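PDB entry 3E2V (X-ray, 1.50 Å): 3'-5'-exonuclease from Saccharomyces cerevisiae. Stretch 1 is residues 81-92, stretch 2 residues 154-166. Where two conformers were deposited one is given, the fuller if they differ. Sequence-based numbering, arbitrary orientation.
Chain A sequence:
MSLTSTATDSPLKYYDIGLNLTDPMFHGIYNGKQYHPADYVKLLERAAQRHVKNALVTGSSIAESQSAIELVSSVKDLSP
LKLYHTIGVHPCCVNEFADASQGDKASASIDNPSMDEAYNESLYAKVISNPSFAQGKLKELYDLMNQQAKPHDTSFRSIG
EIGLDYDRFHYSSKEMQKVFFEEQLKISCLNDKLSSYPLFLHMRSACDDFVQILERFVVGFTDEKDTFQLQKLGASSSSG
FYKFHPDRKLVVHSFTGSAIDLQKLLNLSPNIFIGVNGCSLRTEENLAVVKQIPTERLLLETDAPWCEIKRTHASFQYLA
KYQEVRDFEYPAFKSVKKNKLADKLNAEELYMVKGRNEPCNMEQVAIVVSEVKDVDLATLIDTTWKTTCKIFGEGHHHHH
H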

# COMPACT_ATOMS: atom_id res chain seq x y z
N LEU A 81 -0.16 -17.52 4.80
CA LEU A 81 0.69 -16.32 4.77
C LEU A 81 0.63 -15.63 6.12
O LEU A 81 -0.42 -15.60 6.76
N LYS A 82 1.75 -15.05 6.54
CA LYS A 82 1.72 -14.16 7.68
C LYS A 82 1.21 -12.81 7.18
O LYS A 82 1.83 -12.20 6.30
N LEU A 83 0.08 -12.37 7.73
CA LEU A 83 -0.52 -11.11 7.32
C LEU A 83 -0.32 -10.03 8.35
O LEU A 83 -0.57 -10.21 9.55
N TYR A 84 0.14 -8.89 7.84
CA TYR A 84 0.20 -7.65 8.59
C TYR A 84 -0.74 -6.65 7.96
O TYR A 84 -1.28 -6.90 6.89
N HIS A 85 -0.98 -5.51 8.62
CA HIS A 85 -1.83 -4.49 8.00
C HIS A 85 -1.42 -3.08 8.37
O HIS A 85 -0.62 -2.85 9.31
N THR A 86 -1.99 -2.13 7.64
CA THR A 86 -1.77 -0.72 7.93
C THR A 86 -3.01 -0.15 8.63
O THR A 86 -4.07 -0.80 8.70
N ILE A 87 -2.84 1.07 9.16
CA ILE A 87 -3.94 1.92 9.65
C ILE A 87 -3.67 3.34 9.19
O ILE A 87 -2.59 3.88 9.40
N GLY A 88 -4.67 3.95 8.57
CA GLY A 88 -4.53 5.31 8.05
C GLY A 88 -5.70 5.70 7.19
O GLY A 88 -6.55 4.87 6.89
N VAL A 89 -5.74 6.97 6.81
CA VAL A 89 -6.81 7.48 5.92
C VAL A 89 -6.21 8.05 4.65
O VAL A 89 -5.41 8.98 4.69
N HIS A 90 -6.58 7.44 3.53
CA HIS A 90 -6.06 7.72 2.19
C HIS A 90 -6.68 9.03 1.70
O HIS A 90 -7.76 9.41 2.14
N PRO A 91 -5.98 9.74 0.79
CA PRO A 91 -6.56 10.97 0.25
C PRO A 91 -7.99 10.80 -0.33
O PRO A 91 -8.75 11.78 -0.29
N CYS A 92 -8.36 9.59 -0.79
CA CYS A 92 -9.74 9.26 -1.24
C CYS A 92 -10.77 9.65 -0.21
O CYS A 92 -11.93 9.93 -0.53
N THR A 154 1.64 -7.66 17.71
CA THR A 154 0.61 -7.02 16.88
C THR A 154 0.82 -7.21 15.37
O THR A 154 1.95 -7.22 14.89
N SER A 155 -0.30 -7.32 14.65
CA SER A 155 -0.30 -7.40 13.19
C SER A 155 -0.27 -6.03 12.54
O SER A 155 -0.06 -5.93 11.32
N PHE A 156 -0.51 -4.98 13.33
CA PHE A 156 -0.43 -3.58 12.84
C PHE A 156 1.03 -3.19 12.68
O PHE A 156 1.74 -3.07 13.68
N ARG A 157 1.49 -3.01 11.44
CA ARG A 157 2.94 -2.82 11.20
C ARG A 157 3.32 -1.55 10.44
O ARG A 157 4.50 -1.26 10.32
N SER A 158 2.35 -0.78 9.96
CA SER A 158 2.70 0.42 9.18
C SER A 158 1.55 1.42 9.22
O SER A 158 0.38 1.03 9.22
N ILE A 159 1.89 2.70 9.27
CA ILE A 159 0.90 3.78 9.24
C ILE A 159 0.70 4.20 7.79
O ILE A 159 1.66 4.58 7.12
N GLY A 160 -0.54 4.12 7.33
CA GLY A 160 -0.88 4.41 5.93
C GLY A 160 -2.14 3.65 5.59
O GLY A 160 -2.69 3.00 6.47
N GLU A 161 -2.66 3.72 4.36
CA GLU A 161 -2.14 4.53 3.25
C GLU A 161 -2.46 6.00 3.47
O GLU A 161 -3.63 6.33 3.57
N ILE A 162 -1.44 6.86 3.50
CA ILE A 162 -1.66 8.31 3.58
C ILE A 162 -0.86 9.02 2.50
O ILE A 162 0.18 8.52 2.06
N GLY A 163 -1.35 10.16 2.04
CA GLY A 163 -0.61 10.91 1.04
C GLY A 163 -1.50 11.81 0.23
O GLY A 163 -2.46 12.39 0.75
N LEU A 164 -1.18 11.90 -1.05
CA LEU A 164 -1.86 12.83 -1.95
C LEU A 164 -2.23 12.13 -3.25
O LEU A 164 -1.43 11.33 -3.76
N ASP A 165 -3.40 12.44 -3.80
CA ASP A 165 -3.82 11.86 -5.07
C ASP A 165 -4.56 12.90 -5.88
O ASP A 165 -5.75 13.11 -5.69
N TYR A 166 -3.83 13.53 -6.78
CA TYR A 166 -4.37 14.63 -7.58
C TYR A 166 -5.13 14.13 -8.81
O TYR A 166 -5.66 14.95 -9.56

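A cis peptide bond precedes Glu161, just where the second stretch turns a corner after running parallel to strand 82-87, and a side chain of the first stretch reaches into this kink. Thr86, with chi1 at 75° (p), places OG1 2.8 Å from Gly160 O and donates a hydrogen bond to it, so the carbonyl of the cis peptide itself is held by a hydroxyl. Gly88 lies beside the same carbonyl; a CB built on it would fall 2.6 Å from Gly160 O, too close to be accommodated.

Upstream, the strands pair through His85 with Phe156, Thr86 with Ser158 and Ile87 with Ile159, a one-residue bulge after His85 shifting the register. On the face that carries His85, Ile87, Phe156 and Ile159, the side chains interlock. His85 is p (70°), and its ND1 donates to Thr86 O of its own strand at 2.8 Å. The imidazole meanwhile turns one face to Phe156 CA, which lies 3.9 Å from the centroid of the His85 ring. Phe156 (chi1 t) sets its ring at 24° to the imidazole, but the two are slid apart and barely overlap. Instead, the phenyl face receives Ile87, whose mt rotamer brings CD1 to 3.6 Å from the Phe156 ring centroid, almost along the ring normal. On the face of Thr86 and Ser158, the contact is looser, with Thr86 CG2 4.1 Å from Ser158 CB.

At the start of the strands, Tyr84 (m) and Arg157 pack alongside. Arg157 NE donates to Thr154 O at 3.0 Å, and the guanidinium lies over one face of the phenol ring, with NH2 3.2 Å from Tyr84 CE1. Nearby, water 1 links the stretches: it accepts from Lys82 NZ at 2.8 Å, donates to Leu83 O at 2.6 Å and hydrogen-bonds Ser155 OG at 3.0 Å. The lysine therefore reaches the serine through solvent, NZ and Ser155 OG being 4.4 Å apart.

Beyond the cis bond, packing passes to His90 and Pro91. The t rotamer of His90 presents its ring edge to two acidic side chains, CD2 lying 3.5 Å from Glu161 OE1 and CE1 4.2 Å from Asp165 OD2, while ND1 accepts from Cys92 N at 2.8 Å. Cys92 itself is bonded covalently to a group elsewhere in the structure. Pro91 points toward the second stretch, its CB 3.6 Å from Gly163 O and its CG 3.8 Å from Asp165 CB. Water 2 completes this end, accepting from Gly163 N at 3.0 Å and lying 2.8 Å from Val89 O, one of more acceptors than it has protons for.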

# COMPACT_ATOMS: atom_id res chain seq x y z
CB LEU A 81 0.21 -15.31 3.72
CG LEU A 81 0.73 -15.43 2.29
CD1 LEU A 81 0.31 -16.72 1.61
CD2 LEU A 81 0.24 -14.23 1.48
CB LYS A 82 3.09 -14.03 8.34
CG LYS A 82 3.11 -13.13 9.56
CD LYS A 82 2.25 -13.67 10.71
CE LYS A 82 2.14 -12.67 11.85
NZ LYS A 82 0.91 -12.89 12.66
CB LEU A 83 -2.01 -11.30 7.07
CG LEU A 83 -2.39 -12.29 5.97
CD1 LEU A 83 -3.89 -12.45 5.90
CD2 LEU A 83 -1.86 -11.85 4.62
CB TYR A 84 1.64 -7.13 8.65
CG TYR A 84 2.58 -8.15 9.24
CD1 TYR A 84 2.47 -8.52 10.57
CD2 TYR A 84 3.56 -8.75 8.47
CE1 TYR A 84 3.32 -9.47 11.13
CE2 TYR A 84 4.41 -9.71 9.01
CZ TYR A 84 4.29 -10.06 10.34
OH TYR A 84 5.15 -11.01 10.86
CB HIS A 85 -3.29 -4.72 8.37
CG HIS A 85 -3.56 -4.43 9.81
ND1 HIS A 85 -3.88 -3.16 10.26
CD2 HIS A 85 -3.47 -5.21 10.91
CE1 HIS A 85 -4.03 -3.19 11.57
NE2 HIS A 85 -3.80 -4.42 11.99
CB THR A 86 -1.51 0.09 6.62
OG1 THR A 86 -2.74 0.28 5.91
CG2 THR A 86 -0.53 -0.64 5.70
CB ILE A 87 -4.02 1.93 11.18
CG1 ILE A 87 -4.28 0.51 11.72
CG2 ILE A 87 -5.12 2.92 11.65
CD1 ILE A 87 -4.25 0.41 13.25
CB VAL A 89 -7.69 8.55 6.62
CG1 VAL A 89 -8.85 8.96 5.73
CG2 VAL A 89 -8.22 8.01 7.93
CB HIS A 90 -6.52 6.51 1.36
CG HIS A 90 -6.14 6.49 -0.08
ND1 HIS A 90 -6.69 7.34 -1.02
CD2 HIS A 90 -5.39 5.61 -0.77
CE1 HIS A 90 -6.23 7.02 -2.22
NE2 HIS A 90 -5.46 5.96 -2.10
CB PRO A 91 -5.54 11.40 -0.82
CG PRO A 91 -4.68 10.17 -1.05
CD PRO A 91 -4.62 9.50 0.27
CB CYS A 92 -9.94 7.73 -1.43
SG CYS A 92 -9.70 6.67 0.09
CB THR A 154 0.49 -5.52 17.18
OG1 THR A 154 -0.60 -4.98 16.43
CG2 THR A 154 1.78 -4.76 16.86
CB SER A 155 -1.53 -8.15 12.66
OG SER A 155 -1.67 -9.42 13.27
CB PHE A 156 -1.14 -2.66 13.85
CG PHE A 156 -0.89 -1.18 13.66
CD1 PHE A 156 -0.91 -0.59 12.39
CD2 PHE A 156 -0.70 -0.37 14.77
CE1 PHE A 156 -0.70 0.80 12.25
CE2 PHE A 156 -0.50 0.99 14.64
CZ PHE A 156 -0.49 1.59 13.37
CB ARG A 157 3.56 -4.02 10.44
CG ARG A 157 3.57 -5.35 11.20
CD ARG A 157 4.43 -5.31 12.46
NE ARG A 157 4.39 -6.59 13.18
CZ ARG A 157 5.23 -7.60 13.00
NH1 ARG A 157 6.20 -7.53 12.10
NH2 ARG A 157 5.10 -8.72 13.72
CB SER A 158 2.98 0.02 7.72
OG SER A 158 3.39 1.15 6.93
CB ILE A 159 1.36 4.95 10.15
CG1 ILE A 159 1.26 4.51 11.62
CG2 ILE A 159 0.53 6.21 9.88
CD1 ILE A 159 2.06 5.40 12.60
CB GLU A 161 -2.84 4.10 1.96
CG GLU A 161 -2.37 2.79 1.42
CD GLU A 161 -2.87 2.53 0.01
OE1 GLU A 161 -2.69 3.40 -0.87
OE2 GLU A 161 -3.45 1.45 -0.21
CB ILE A 162 -1.31 8.87 4.98
CG1 ILE A 162 0.16 8.63 5.34
CG2 ILE A 162 -2.22 8.24 6.06
CD1 ILE A 162 0.60 9.30 6.66
CB LEU A 164 -0.96 14.04 -2.25
CG LEU A 164 -0.49 14.89 -1.07
CD1 LEU A 164 0.42 16.03 -1.55
CD2 LEU A 164 -1.67 15.48 -0.34
CB ASP A 165 -4.72 10.64 -4.83
CG ASP A 165 -4.98 9.84 -6.11
OD1 ASP A 165 -4.94 10.41 -7.21
OD2 ASP A 165 -5.22 8.62 -6.00
CB TYR A 166 -3.26 15.62 -7.92
CG TYR A 166 -2.76 16.44 -6.71
CD1 TYR A 166 -3.25 16.21 -5.42
CD2 TYR A 166 -1.80 17.44 -6.87
CE1 TYR A 166 -2.79 16.95 -4.33
CE2 TYR A 166 -1.34 18.20 -5.77
CZ TYR A 166 -1.84 17.94 -4.51
OH TYR A 166 -1.39 18.67 -3.44
O HOH W 1 -1.34 -11.75 11.46
O HOH W 2 -3.77 10.98 3.61